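Local coordinates for tannase (Fusobacterium nucleatum subsp. nucleatum ATCC 25586, PDB 6YQ4), which is a magnesium-binding tannase, probably an alpha/beta hydrolase, with detoxifying activity against gallotannins, at residues 51-56 / 151-156; 103-106 / 110-113; 73-78 / 144-149; 159-164 / 486-491; 18-23 / 27-32. One frame throughout, in Å; residues are numbered along the deposited sequence.

Contact 1: 51-56 / 151-156; sequences IYIPEE and EVMPGD. With MG (magnesium ion), chain E.
I51 and M153 reach toward each other tip to tip, CD1 of the isoleucine meeting CE of the methionine at 3.5 Å. M153 gets there with CG anti to its backbone N (chi1 179°) and the chain extended through chi2 to SD; a bend at chi3 (-43°) then turns CE toward I51. Two residues on, I53 crosses P154 at about a right angle, its CD1 set against the ring carbon CD at 3.6 Å while CG2 faces CB. These apolar ends make the close part of the contact. Between the two pairs the fit is slacker, with I53 CD1 4.3 Å from M153 CG. The looser side is that of P154, which remains partly exposed while I51, I53 and M153 are buried. The carbonyl oxygens of the loop serve a magnesium ion, bound by M153 O at 2.3 Å and G155 O at 2.1 Å; D150 adds its backbone O and carboxylate OD2. The arrangement is a loop metal site, built largely from backbone carbonyls and packed by its apolar side chains on strand 48-54 of the central sheet.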
# COMPACT_ATOMS: atom_id res chain seq x y z
N ILE A 51 -10.72 -2.58 -18.49
CA ILE A 51 -11.66 -1.49 -18.24
C ILE A 51 -13.07 -2.05 -18.31
O ILE A 51 -13.44 -2.69 -19.31
CB ILE A 51 -11.47 -0.35 -19.24
CG1 ILE A 51 -10.10 0.30 -19.04
CG2 ILE A 51 -12.59 0.67 -19.09
CD1 ILE A 51 -9.87 1.47 -19.98
N TYR A 52 -13.85 -1.82 -17.26
CA TYR A 52 -15.24 -2.27 -17.18
C TYR A 52 -16.16 -1.06 -17.05
O TYR A 52 -15.94 -0.20 -16.19
CB TYR A 52 -15.43 -3.21 -16.00
CG TYR A 52 -14.47 -4.37 -16.03
CD1 TYR A 52 -14.63 -5.40 -16.95
CD2 TYR A 52 -13.40 -4.44 -15.15
CE1 TYR A 52 -13.77 -6.46 -16.98
CE2 TYR A 52 -12.53 -5.50 -15.17
CZ TYR A 52 -12.73 -6.52 -16.09
OH TYR A 52 -11.86 -7.57 -16.12
N ILE A 53 -17.18 -1.00 -17.89
CA ILE A 53 -18.10 0.13 -17.87
C ILE A 53 -19.53 -0.38 -17.74
O ILE A 53 -19.94 -1.28 -18.49
CB ILE A 53 -17.94 0.98 -19.14
CG1 ILE A 53 -16.46 1.31 -19.36
CG2 ILE A 53 -18.82 2.24 -19.07
CD1 ILE A 53 -16.24 2.33 -20.45
N PRO A 54 -20.33 0.16 -16.81
CA PRO A 54 -21.73 -0.28 -16.71
C PRO A 54 -22.50 -0.11 -18.02
O PRO A 54 -22.28 0.83 -18.78
CB PRO A 54 -22.30 0.61 -15.60
CG PRO A 54 -21.10 0.95 -14.76
CD PRO A 54 -19.97 1.10 -15.74
N GLU A 55 -23.39 -1.07 -18.28
CA GLU A 55 -24.16 -1.08 -19.52
C GLU A 55 -25.10 0.11 -19.61
O GLU A 55 -25.40 0.57 -20.72
CB GLU A 55 -24.92 -2.41 -19.63
CG GLU A 55 -25.82 -2.60 -20.87
CD GLU A 55 -25.07 -2.60 -22.19
OE1 GLU A 55 -23.83 -2.61 -22.19
OE2 GLU A 55 -25.73 -2.59 -23.25
N GLU A 56 -25.55 0.63 -18.47
CA GLU A 56 -26.39 1.83 -18.45
C GLU A 56 -25.76 2.99 -19.21
O GLU A 56 -26.48 3.79 -19.82
CB GLU A 56 -26.66 2.26 -17.00
CG GLU A 56 -27.69 1.42 -16.26
CD GLU A 56 -27.13 0.09 -15.74
OE1 GLU A 56 -27.90 -0.62 -15.05
OE2 GLU A 56 -25.95 -0.23 -16.00
N GLU A 151 -11.85 11.88 -23.31
CA GLU A 151 -12.93 12.48 -24.09
C GLU A 151 -13.74 11.43 -24.82
O GLU A 151 -14.92 11.65 -25.10
CB GLU A 151 -12.36 13.50 -25.07
CG GLU A 151 -11.78 14.73 -24.34
CD GLU A 151 -11.18 15.75 -25.29
OE1 GLU A 151 -11.12 15.49 -26.52
OE2 GLU A 151 -10.77 16.84 -24.81
N VAL A 152 -13.16 10.28 -25.12
CA VAL A 152 -13.89 9.25 -25.82
C VAL A 152 -14.35 8.12 -24.89
O VAL A 152 -15.28 7.38 -25.25
CB VAL A 152 -13.05 8.71 -27.00
CG1 VAL A 152 -11.81 7.97 -26.49
CG2 VAL A 152 -13.89 7.86 -27.92
N MET A 153 -13.76 7.99 -23.71
CA MET A 153 -14.12 6.92 -22.78
C MET A 153 -15.15 7.43 -21.77
O MET A 153 -15.01 8.54 -21.25
CB MET A 153 -12.89 6.40 -22.04
CG MET A 153 -13.17 5.28 -21.01
SD MET A 153 -11.69 4.64 -20.18
CE MET A 153 -10.59 4.54 -21.59
N PRO A 154 -16.19 6.64 -21.49
CA PRO A 154 -17.15 7.04 -20.45
C PRO A 154 -16.46 7.25 -19.11
O PRO A 154 -15.42 6.66 -18.81
CB PRO A 154 -18.14 5.87 -20.41
CG PRO A 154 -18.09 5.30 -21.80
CD PRO A 154 -16.66 5.47 -22.26
N GLY A 155 -17.05 8.12 -18.31
CA GLY A 155 -16.49 8.46 -17.01
C GLY A 155 -15.71 9.76 -17.04
O GLY A 155 -15.64 10.47 -18.05
N ASP A 156 -15.08 10.05 -15.91
CA ASP A 156 -14.37 11.30 -15.69
C ASP A 156 -12.98 10.99 -15.17
O ASP A 156 -12.83 10.60 -14.01
CB ASP A 156 -15.14 12.19 -14.71
CG ASP A 156 -14.43 13.51 -14.43
OD1 ASP A 156 -13.51 13.87 -15.20
OD2 ASP A 156 -14.82 14.18 -13.45
MG MG E . -14.60 10.31 -19.86

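Contact 2: 103-106 / 110-113; sequences YALS and VVAA
No flat group lies between A104 or L105 and V111, which meet through aliphatic carbons alone. The one ring of the two segments, Y103, belongs to another surface of the helix, where it meets F486 of helix 482-493 with the planes at about 25°. Across the contact a single methyl does the work: V111 CG2 sits 3.6 Å from A104 CB and 4.1 Å from L105 CG. That methyl stands anti to the carbonyl carbon of V111, with CG1 taking the place anti to the backbone N (chi1 174°). A104 directs its CB at the strand, whereas L105 starts off to one side and only its outer part comes nearer, crossing V111 at about a right angle. Helix 100-106 here packs on strand 110-114 as the second half of a beta-alpha-beta unit that began with strand 73-76, and only three residues separate the two segments. All three touching side chains are buried. Y52 of the adjoining strand 48-54 touches both V111 and L105, while F74 and F486 close on A104. In the last turn of the helix, S106 OG donates to Y103 O at 2.7 Å, tilted 22° from the carbonyl plane.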
# COMPACT_ATOMS: atom_id res chain seq x y z
N TYR A 103 -18.34 -4.56 -6.79
CA TYR A 103 -18.94 -3.54 -5.94
C TYR A 103 -18.94 -2.19 -6.65
O TYR A 103 -19.97 -1.50 -6.69
CB TYR A 103 -18.19 -3.46 -4.61
CG TYR A 103 -19.08 -3.01 -3.47
CD1 TYR A 103 -19.45 -1.66 -3.35
CD2 TYR A 103 -19.59 -3.92 -2.55
CE1 TYR A 103 -20.30 -1.24 -2.34
CE2 TYR A 103 -20.44 -3.50 -1.53
CZ TYR A 103 -20.79 -2.15 -1.44
OH TYR A 103 -21.64 -1.71 -0.43
N ALA A 104 -17.80 -1.81 -7.24
CA ALA A 104 -17.70 -0.54 -7.93
C ALA A 104 -18.73 -0.44 -9.06
O ALA A 104 -19.44 0.57 -9.18
CB ALA A 104 -16.27 -0.35 -8.46
N LEU A 105 -18.85 -1.49 -9.88
CA LEU A 105 -19.79 -1.46 -10.99
C LEU A 105 -21.23 -1.32 -10.51
O LEU A 105 -22.03 -0.61 -11.13
CB LEU A 105 -19.64 -2.71 -11.85
CG LEU A 105 -18.47 -2.73 -12.83
CD1 LEU A 105 -18.34 -4.13 -13.41
CD2 LEU A 105 -18.63 -1.68 -13.94
N SER A 106 -21.57 -1.98 -9.40
CA SER A 106 -22.95 -1.90 -8.92
C SER A 106 -23.29 -0.49 -8.45
O SER A 106 -24.44 -0.06 -8.55
CB SER A 106 -23.18 -2.89 -7.78
OG SER A 106 -22.53 -2.43 -6.60
N VAL A 110 -17.04 3.57 -13.24
CA VAL A 110 -16.22 2.93 -14.26
C VAL A 110 -15.01 2.30 -13.57
O VAL A 110 -14.44 2.85 -12.63
CB VAL A 110 -15.80 3.95 -15.34
CG1 VAL A 110 -14.61 3.41 -16.14
CG2 VAL A 110 -16.96 4.24 -16.27
N VAL A 111 -14.64 1.11 -14.01
CA VAL A 111 -13.53 0.37 -13.41
C VAL A 111 -12.42 0.26 -14.43
O VAL A 111 -12.63 -0.28 -15.52
CB VAL A 111 -13.97 -1.01 -12.92
CG1 VAL A 111 -12.75 -1.80 -12.44
CG2 VAL A 111 -15.00 -0.85 -11.82
N ALA A 112 -11.25 0.79 -14.08
CA ALA A 112 -10.02 0.60 -14.84
C ALA A 112 -9.05 -0.05 -13.88
O ALA A 112 -8.70 0.54 -12.86
CB ALA A 112 -9.48 1.91 -15.40
N ALA A 113 -8.64 -1.28 -14.19
CA ALA A 113 -7.84 -2.11 -13.28
C ALA A 113 -6.53 -2.49 -13.97
O ALA A 113 -6.50 -3.43 -14.79
CB ALA A 113 -8.62 -3.36 -12.87

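Contact 3: 73-78 / 144-149; sequences IFFPNT and RYLYLN
L146, which gives the most surface to this contact, presents one methyl, CD1, to both I73 and F75. The methyl lies 3.9 Å from F75 CD1 and only slightly farther from CE1, approaching the ring obliquely; I73 CG2 is 4.1 Å away. I73 and L146 run past each other in opposite directions. With CG anti to its backbone N (chi1 -167°), F75 holds its ring out from the same sheet face as I73, and the two residues, with F74 between them in strand 73-76, receive the leucine from helix 134-148. This helix belongs to a beta-alpha-beta crossover: it leaves strand 110-114, passes over strand 73-76 between the two, and leads to strand 160-163. L146 accordingly also touches A112 and I160 of the flanking strands. Just past the helix end, N149 folds its amide back so that ND2 lies 3.3 Å above the centre of the Y145 ring and donates to Y145 O at 3.0 Å (147° at the hydrogen). The same oxygen takes N149 N at 3.2 Å, from the opposite face of its plane. N149 is held from outside as well, by F10 N at OD1 and L8 O at ND2, both from the N-terminal segment.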
# COMPACT_ATOMS: atom_id res chain seq x y z
N ILE A 73 -13.85 7.01 -11.56
CA ILE A 73 -13.13 5.88 -12.12
C ILE A 73 -12.43 5.19 -10.96
O ILE A 73 -11.57 5.79 -10.30
CB ILE A 73 -12.16 6.31 -13.23
CG1 ILE A 73 -12.93 6.92 -14.40
CG2 ILE A 73 -11.32 5.12 -13.74
CD1 ILE A 73 -12.08 7.30 -15.59
N PHE A 74 -12.82 3.94 -10.70
CA PHE A 74 -12.24 3.13 -9.63
C PHE A 74 -11.03 2.39 -10.19
O PHE A 74 -11.15 1.63 -11.16
CB PHE A 74 -13.28 2.16 -9.07
CG PHE A 74 -12.79 1.33 -7.91
CD1 PHE A 74 -12.50 1.94 -6.68
CD2 PHE A 74 -12.62 -0.04 -8.03
CE1 PHE A 74 -12.05 1.19 -5.60
CE2 PHE A 74 -12.16 -0.81 -6.95
CZ PHE A 74 -11.86 -0.19 -5.72
N PHE A 75 -9.88 2.60 -9.55
CA PHE A 75 -8.56 2.20 -10.07
C PHE A 75 -7.86 1.22 -9.11
O PHE A 75 -6.87 1.59 -8.46
CB PHE A 75 -7.74 3.47 -10.29
CG PHE A 75 -6.49 3.29 -11.09
CD1 PHE A 75 -6.55 3.15 -12.48
CD2 PHE A 75 -5.24 3.27 -10.48
CE1 PHE A 75 -5.39 2.96 -13.24
CE2 PHE A 75 -4.07 3.11 -11.24
CZ PHE A 75 -4.15 2.95 -12.61
N PRO A 76 -8.32 -0.04 -9.03
CA PRO A 76 -7.62 -1.03 -8.17
C PRO A 76 -6.41 -1.69 -8.83
O PRO A 76 -6.46 -2.11 -9.99
CB PRO A 76 -8.71 -2.08 -7.90
CG PRO A 76 -9.56 -2.05 -9.16
CD PRO A 76 -9.52 -0.61 -9.67
N ASN A 77 -5.33 -1.82 -8.06
CA ASN A 77 -4.19 -2.65 -8.45
C ASN A 77 -4.13 -3.89 -7.57
O ASN A 77 -4.70 -3.92 -6.48
CB ASN A 77 -2.86 -1.85 -8.41
CG ASN A 77 -2.23 -1.78 -7.02
OD1 ASN A 77 -1.71 -2.77 -6.52
ND2 ASN A 77 -2.22 -0.56 -6.41
N THR A 78 -3.45 -4.93 -8.06
CA THR A 78 -3.45 -6.24 -7.40
C THR A 78 -2.10 -6.62 -6.81
O THR A 78 -1.91 -7.79 -6.43
CB THR A 78 -3.93 -7.34 -8.37
OG1 THR A 78 -2.94 -7.59 -9.38
CG2 THR A 78 -5.25 -6.95 -9.04
N ARG A 144 -2.08 7.84 -17.23
CA ARG A 144 -1.89 8.72 -18.37
C ARG A 144 -2.74 8.25 -19.55
O ARG A 144 -3.34 9.07 -20.26
CB ARG A 144 -0.41 8.78 -18.72
CG ARG A 144 0.41 9.36 -17.58
CD ARG A 144 1.87 9.51 -17.91
NE ARG A 144 2.55 10.39 -16.97
CZ ARG A 144 2.93 11.63 -17.25
NH1 ARG A 144 2.70 12.16 -18.45
NH2 ARG A 144 3.55 12.34 -16.33
N TYR A 145 -2.82 6.93 -19.76
CA TYR A 145 -3.73 6.36 -20.74
C TYR A 145 -5.17 6.77 -20.48
O TYR A 145 -5.90 7.12 -21.42
CB TYR A 145 -3.60 4.83 -20.73
CG TYR A 145 -4.52 4.12 -21.69
CD1 TYR A 145 -4.07 3.71 -22.94
CD2 TYR A 145 -5.84 3.84 -21.33
CE1 TYR A 145 -4.91 3.07 -23.82
CE2 TYR A 145 -6.68 3.19 -22.20
CZ TYR A 145 -6.21 2.80 -23.45
OH TYR A 145 -7.06 2.16 -24.32
N LEU A 146 -5.61 6.72 -19.22
CA LEU A 146 -6.96 7.15 -18.89
C LEU A 146 -7.20 8.61 -19.27
O LEU A 146 -8.26 8.93 -19.82
CB LEU A 146 -7.23 6.96 -17.40
CG LEU A 146 -7.21 5.50 -16.94
CD1 LEU A 146 -7.68 5.43 -15.49
CD2 LEU A 146 -8.07 4.67 -17.84
N TYR A 147 -6.24 9.50 -18.98
CA TYR A 147 -6.42 10.92 -19.33
C TYR A 147 -6.44 11.13 -20.83
O TYR A 147 -7.29 11.87 -21.35
CB TYR A 147 -5.32 11.77 -18.69
CG TYR A 147 -5.61 12.15 -17.26
CD1 TYR A 147 -6.64 13.04 -16.94
CD2 TYR A 147 -4.88 11.60 -16.21
CE1 TYR A 147 -6.93 13.38 -15.62
CE2 TYR A 147 -5.15 11.94 -14.88
CZ TYR A 147 -6.17 12.83 -14.59
OH TYR A 147 -6.43 13.14 -13.28
N LEU A 148 -5.52 10.48 -21.56
CA LEU A 148 -5.46 10.62 -23.01
C LEU A 148 -6.77 10.23 -23.67
O LEU A 148 -7.14 10.82 -24.70
CB LEU A 148 -4.32 9.76 -23.56
CG LEU A 148 -4.04 9.93 -25.06
CD1 LEU A 148 -2.63 10.43 -25.33
CD2 LEU A 148 -4.27 8.62 -25.78
N ASN A 149 -7.49 9.27 -23.11
CA ASN A 149 -8.73 8.77 -23.70
C ASN A 149 -9.97 9.26 -22.98
O ASN A 149 -11.03 8.67 -23.15
CB ASN A 149 -8.75 7.25 -23.71
CG ASN A 149 -7.75 6.67 -24.64
OD1 ASN A 149 -7.93 6.70 -25.86
ND2 ASN A 149 -6.69 6.11 -24.09

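Contact 4: 159-164 / 486-491; sequences KIISNG and FNWIDN
I161 and I489 pack branch against branch: CD1 of the strand residue is 3.8 Å from CG2 of the helix residue, and I161 CG2 is 3.9 Å from I489 CD1. Both isoleucines share one rotamer, CG2 anti to the backbone N and CG1 anti to the carbonyl carbon, and both branches of each touch the other residue. The axes of the two side chains meet at a slant, and the branch methyl of each pairs with the terminal methyl of its partner. W488 joins from one side, where I161 CG2 lies at the indole edge, near its plane, 4.5 Å from CZ3. Its CG, anti to the backbone N (chi1 178°), carries the indole across the sheet, where it also touches A202 of strand 202-206 and Y435 and R437 of strand 435-439. Farther out, the helix is positioned by F486, whose ring meets that of F74 and stands edge-to-face with Y109; the hydroxyl of Y109 in turn hydrogen-bonds D490 OD1. On the strand, N163 is fixed by S204 at OD1 and by D479 OD2 at ND2. The chain continues from N163 to G164, the first glycine of a GxSxG pattern consistent with the nucleophile elbow of an alpha/beta hydrolase, probably with S166 as nucleophile. Packing the last helix, 482-493, against this central strand is in keeping with that fold.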
# COMPACT_ATOMS: atom_id res chain seq x y z
N LYS A 159 -11.51 12.12 -11.72
CA LYS A 159 -11.99 11.50 -10.49
C LYS A 159 -11.56 10.04 -10.45
O LYS A 159 -12.37 9.11 -10.41
CB LYS A 159 -13.49 11.68 -10.35
CG LYS A 159 -13.87 13.12 -10.13
CD LYS A 159 -15.17 13.27 -9.41
CE LYS A 159 -15.80 14.60 -9.80
NZ LYS A 159 -16.23 15.35 -8.59
N ILE A 160 -10.24 9.84 -10.45
CA ILE A 160 -9.64 8.51 -10.34
C ILE A 160 -9.41 8.22 -8.86
O ILE A 160 -8.70 8.96 -8.18
CB ILE A 160 -8.32 8.43 -11.12
CG1 ILE A 160 -8.59 8.48 -12.63
CG2 ILE A 160 -7.57 7.17 -10.77
CD1 ILE A 160 -7.31 8.57 -13.47
N ILE A 161 -10.00 7.14 -8.36
CA ILE A 161 -9.76 6.69 -6.99
C ILE A 161 -8.90 5.45 -7.05
O ILE A 161 -9.34 4.39 -7.52
CB ILE A 161 -11.05 6.42 -6.21
CG1 ILE A 161 -11.99 7.63 -6.31
CG2 ILE A 161 -10.72 6.06 -4.72
CD1 ILE A 161 -13.01 7.53 -7.42
N SER A 162 -7.67 5.58 -6.57
CA SER A 162 -6.75 4.46 -6.45
C SER A 162 -7.11 3.58 -5.26
O SER A 162 -7.55 4.08 -4.22
CB SER A 162 -5.33 4.99 -6.28
OG SER A 162 -4.36 4.01 -6.53
N ASN A 163 -6.91 2.26 -5.41
CA ASN A 163 -7.01 1.29 -4.31
C ASN A 163 -5.88 0.25 -4.39
O ASN A 163 -5.41 -0.11 -5.47
CB ASN A 163 -8.38 0.59 -4.32
CG ASN A 163 -8.69 -0.11 -2.99
OD1 ASN A 163 -8.42 0.43 -1.91
ND2 ASN A 163 -9.26 -1.31 -3.07
N GLY A 164 -5.44 -0.21 -3.23
CA GLY A 164 -4.44 -1.25 -3.13
C GLY A 164 -4.33 -1.75 -1.71
O GLY A 164 -4.86 -1.15 -0.77
N PHE A 486 -16.89 2.39 -0.06
CA PHE A 486 -17.59 3.09 -1.13
C PHE A 486 -18.54 4.16 -0.59
O PHE A 486 -18.97 5.04 -1.34
CB PHE A 486 -18.29 2.06 -2.03
CG PHE A 486 -17.34 1.39 -3.02
CD1 PHE A 486 -17.08 1.96 -4.26
CD2 PHE A 486 -16.67 0.22 -2.70
CE1 PHE A 486 -16.20 1.37 -5.16
CE2 PHE A 486 -15.79 -0.38 -3.59
CZ PHE A 486 -15.55 0.20 -4.82
N ASN A 487 -18.86 4.11 0.71
CA ASN A 487 -19.48 5.26 1.34
C ASN A 487 -18.52 6.46 1.34
O ASN A 487 -18.90 7.57 0.96
CB ASN A 487 -19.91 4.90 2.76
CG ASN A 487 -21.16 4.01 2.78
OD1 ASN A 487 -21.99 4.04 1.86
ND2 ASN A 487 -21.30 3.22 3.83
N TRP A 488 -17.26 6.22 1.73
CA TRP A 488 -16.23 7.26 1.72
C TRP A 488 -16.02 7.82 0.32
O TRP A 488 -15.93 9.04 0.14
CB TRP A 488 -14.93 6.70 2.28
CG TRP A 488 -13.80 7.67 2.28
CD1 TRP A 488 -13.59 8.66 3.19
CD2 TRP A 488 -12.74 7.76 1.34
NE1 TRP A 488 -12.45 9.36 2.87
CE2 TRP A 488 -11.91 8.83 1.73
CE3 TRP A 488 -12.40 7.03 0.19
CZ2 TRP A 488 -10.77 9.20 1.02
CZ3 TRP A 488 -11.26 7.39 -0.50
CH2 TRP A 488 -10.46 8.46 -0.08
N ILE A 489 -15.94 6.94 -0.70
CA ILE A 489 -15.69 7.40 -2.06
C ILE A 489 -16.86 8.24 -2.55
O ILE A 489 -16.67 9.32 -3.13
CB ILE A 489 -15.43 6.22 -3.01
CG1 ILE A 489 -14.21 5.42 -2.63
CG2 ILE A 489 -15.31 6.71 -4.46
CD1 ILE A 489 -13.97 4.26 -3.55
N ASP A 490 -18.08 7.75 -2.36
CA ASP A 490 -19.27 8.53 -2.70
C ASP A 490 -19.24 9.91 -2.04
O ASP A 490 -19.50 10.93 -2.69
CB ASP A 490 -20.55 7.79 -2.28
CG ASP A 490 -21.04 6.81 -3.35
OD1 ASP A 490 -20.22 6.36 -4.18
OD2 ASP A 490 -22.25 6.49 -3.36
N ASN A 491 -18.90 9.96 -0.75
CA ASN A 491 -18.87 11.23 -0.04
C ASN A 491 -17.77 12.14 -0.56
O ASN A 491 -17.99 13.33 -0.80
CB ASN A 491 -18.67 11.01 1.46
CG ASN A 491 -18.66 12.31 2.21
OD1 ASN A 491 -19.68 12.99 2.28
ND2 ASN A 491 -17.51 12.67 2.77

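Contact 5: 18-23 / 27-32; sequences KEIKIN and IKYRAY
K18 lies across Y29, and its side chain can be traced outward from there. CB sits 3.4 Å from Y29 CZ and equally near OH; the extended chain then carries CD to within 3.8 Å of A31 CB, and NZ ends in a salt bridge with E33. Y29 CG takes the position between its backbone N and carbonyl carbon (chi1 59°), which swings the ring toward strand 18-21, where K18 C lies over one face, toward the rim. The strands form a beta hairpin, antiparallel, whose first arm, 16-21, is an outermost strand of the large mixed sheet. K18 and Y29 form a hydrogen-bonded pair, K18 N to Y29 O at 3.1 Å and, in return, Y29 N to K18 O at 3.2 Å. I20 and I27 form the next such pair; I27 N reaches I20 O at 2.8 Å. Between them E19 and K28 are a non-hydrogen-bonded pair, lying side by side on the other face, both exposed. Near the turn, I22 CG2 meets I27 CD1 at 3.7 Å.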
# COMPACT_ATOMS: atom_id res chain seq x y z
N LYS A 18 -20.70 -8.73 -20.69
CA LYS A 18 -20.63 -9.68 -19.59
C LYS A 18 -21.67 -9.29 -18.54
O LYS A 18 -22.37 -8.28 -18.67
CB LYS A 18 -19.21 -9.74 -19.00
CG LYS A 18 -18.18 -10.27 -20.00
CD LYS A 18 -16.77 -10.30 -19.44
CE LYS A 18 -15.87 -11.14 -20.37
NZ LYS A 18 -14.72 -11.83 -19.67
N GLU A 19 -21.79 -10.13 -17.51
CA GLU A 19 -22.76 -9.90 -16.45
C GLU A 19 -22.36 -10.72 -15.23
O GLU A 19 -21.55 -11.64 -15.32
CB GLU A 19 -24.19 -10.25 -16.88
CG GLU A 19 -24.34 -11.69 -17.35
CD GLU A 19 -25.78 -12.05 -17.66
OE1 GLU A 19 -26.65 -11.16 -17.54
OE2 GLU A 19 -26.05 -13.22 -18.01
N ILE A 20 -22.94 -10.35 -14.09
CA ILE A 20 -22.74 -11.08 -12.85
C ILE A 20 -23.89 -10.74 -11.93
O ILE A 20 -24.40 -9.61 -11.95
CB ILE A 20 -21.36 -10.76 -12.22
CG1 ILE A 20 -21.11 -11.63 -10.98
CG2 ILE A 20 -21.25 -9.28 -11.85
CD1 ILE A 20 -19.84 -11.32 -10.29
N LYS A 21 -24.33 -11.72 -11.15
CA LYS A 21 -25.39 -11.56 -10.17
C LYS A 21 -24.77 -11.69 -8.79
O LYS A 21 -24.09 -12.67 -8.51
CB LYS A 21 -26.49 -12.61 -10.37
CG LYS A 21 -26.93 -12.84 -11.83
CD LYS A 21 -26.05 -13.87 -12.58
CE LYS A 21 -25.90 -13.53 -14.07
NZ LYS A 21 -24.74 -14.22 -14.73
N ILE A 22 -24.98 -10.69 -7.93
CA ILE A 22 -24.34 -10.70 -6.62
C ILE A 22 -25.16 -11.49 -5.60
O ILE A 22 -24.64 -12.40 -4.94
CB ILE A 22 -24.07 -9.24 -6.18
CG1 ILE A 22 -25.32 -8.36 -6.20
CG2 ILE A 22 -23.03 -8.64 -7.08
CD1 ILE A 22 -25.98 -8.11 -4.84
N ASN A 23 -26.45 -11.16 -5.46
CA ASN A 23 -27.40 -11.95 -4.68
C ASN A 23 -28.76 -12.03 -5.35
O ASN A 23 -29.57 -12.85 -4.93
CB ASN A 23 -27.58 -11.38 -3.26
CG ASN A 23 -26.28 -11.25 -2.47
OD1 ASN A 23 -25.44 -10.40 -2.76
ND2 ASN A 23 -26.11 -12.10 -1.47
N ILE A 27 -25.87 -7.36 -12.66
CA ILE A 27 -25.00 -6.27 -13.06
C ILE A 27 -24.48 -6.60 -14.46
O ILE A 27 -23.68 -7.52 -14.63
CB ILE A 27 -23.85 -6.06 -12.06
CG1 ILE A 27 -24.40 -5.94 -10.64
CG2 ILE A 27 -23.01 -4.84 -12.44
CD1 ILE A 27 -23.35 -5.95 -9.60
N LYS A 28 -24.95 -5.87 -15.46
CA LYS A 28 -24.46 -6.00 -16.83
C LYS A 28 -23.44 -4.89 -17.11
O LYS A 28 -23.63 -3.74 -16.69
CB LYS A 28 -25.61 -5.93 -17.84
CG LYS A 28 -26.59 -7.10 -17.74
CD LYS A 28 -27.71 -7.03 -18.76
CE LYS A 28 -27.17 -6.82 -20.17
NZ LYS A 28 -28.08 -7.43 -21.21
N TYR A 29 -22.36 -5.25 -17.79
CA TYR A 29 -21.29 -4.30 -18.08
C TYR A 29 -20.63 -4.68 -19.39
O TYR A 29 -20.82 -5.78 -19.92
CB TYR A 29 -20.27 -4.25 -16.93
CG TYR A 29 -19.61 -5.58 -16.64
CD1 TYR A 29 -18.40 -5.93 -17.22
CD2 TYR A 29 -20.23 -6.50 -15.80
CE1 TYR A 29 -17.81 -7.15 -16.96
CE2 TYR A 29 -19.65 -7.73 -15.54
CZ TYR A 29 -18.43 -8.05 -16.12
OH TYR A 29 -17.85 -9.27 -15.87
N ARG A 30 -19.85 -3.75 -19.92
CA ARG A 30 -19.06 -3.96 -21.13
C ARG A 30 -17.59 -4.05 -20.75
O ARG A 30 -17.05 -3.11 -20.16
CB ARG A 30 -19.28 -2.84 -22.14
CG ARG A 30 -20.58 -2.93 -22.85
CD ARG A 30 -20.72 -1.84 -23.91
NE ARG A 30 -22.12 -1.73 -24.28
CZ ARG A 30 -22.55 -1.17 -25.40
NH1 ARG A 30 -23.86 -1.15 -25.65
NH2 ARG A 30 -21.68 -0.65 -26.26
N ALA A 31 -16.95 -5.14 -21.13
CA ALA A 31 -15.57 -5.43 -20.74
C ALA A 31 -14.64 -5.10 -21.90
O ALA A 31 -14.83 -5.60 -23.01
CB ALA A 31 -15.42 -6.89 -20.33
N TYR A 32 -13.62 -4.28 -21.62
CA TYR A 32 -12.53 -3.97 -22.56
C TYR A 32 -11.25 -4.57 -21.97
O TYR A 32 -10.55 -3.93 -21.19
CB TYR A 32 -12.42 -2.48 -22.77
CG TYR A 32 -13.72 -1.83 -23.18
CD1 TYR A 32 -13.95 -1.47 -24.51
CD2 TYR A 32 -14.71 -1.57 -22.24
CE1 TYR A 32 -15.14 -0.86 -24.90
CE2 TYR A 32 -15.92 -0.97 -22.62
CZ TYR A 32 -16.12 -0.61 -23.95
OH TYR A 32 -17.31 -0.02 -24.32

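How the contacts relate
All five contacts reach one mixed sheet, whose strands run 16-21, 26-36, 48-54, 110-114, 73-76, 160-163 before three more. Along the chain, contact 5 comes first; contact 1 then spans a long stretch that contains contact 3, which in turn contains contact 2, and contact 4 brings in the C-terminal helix. Contacts 1 and 2 lie about 10 Å apart between centres, joined by neighbouring strands 48-54 and 110-114; contacts 4 and 5, about 20 Å apart, do not touch. Helix 134-148 covers one side of the sheet, helices 100-106 and 482-493 the other. The hairpin and the magnesium loop both lie toward the 16-21 end of the sheet, beside a core consistent with an alpha/beta hydrolase.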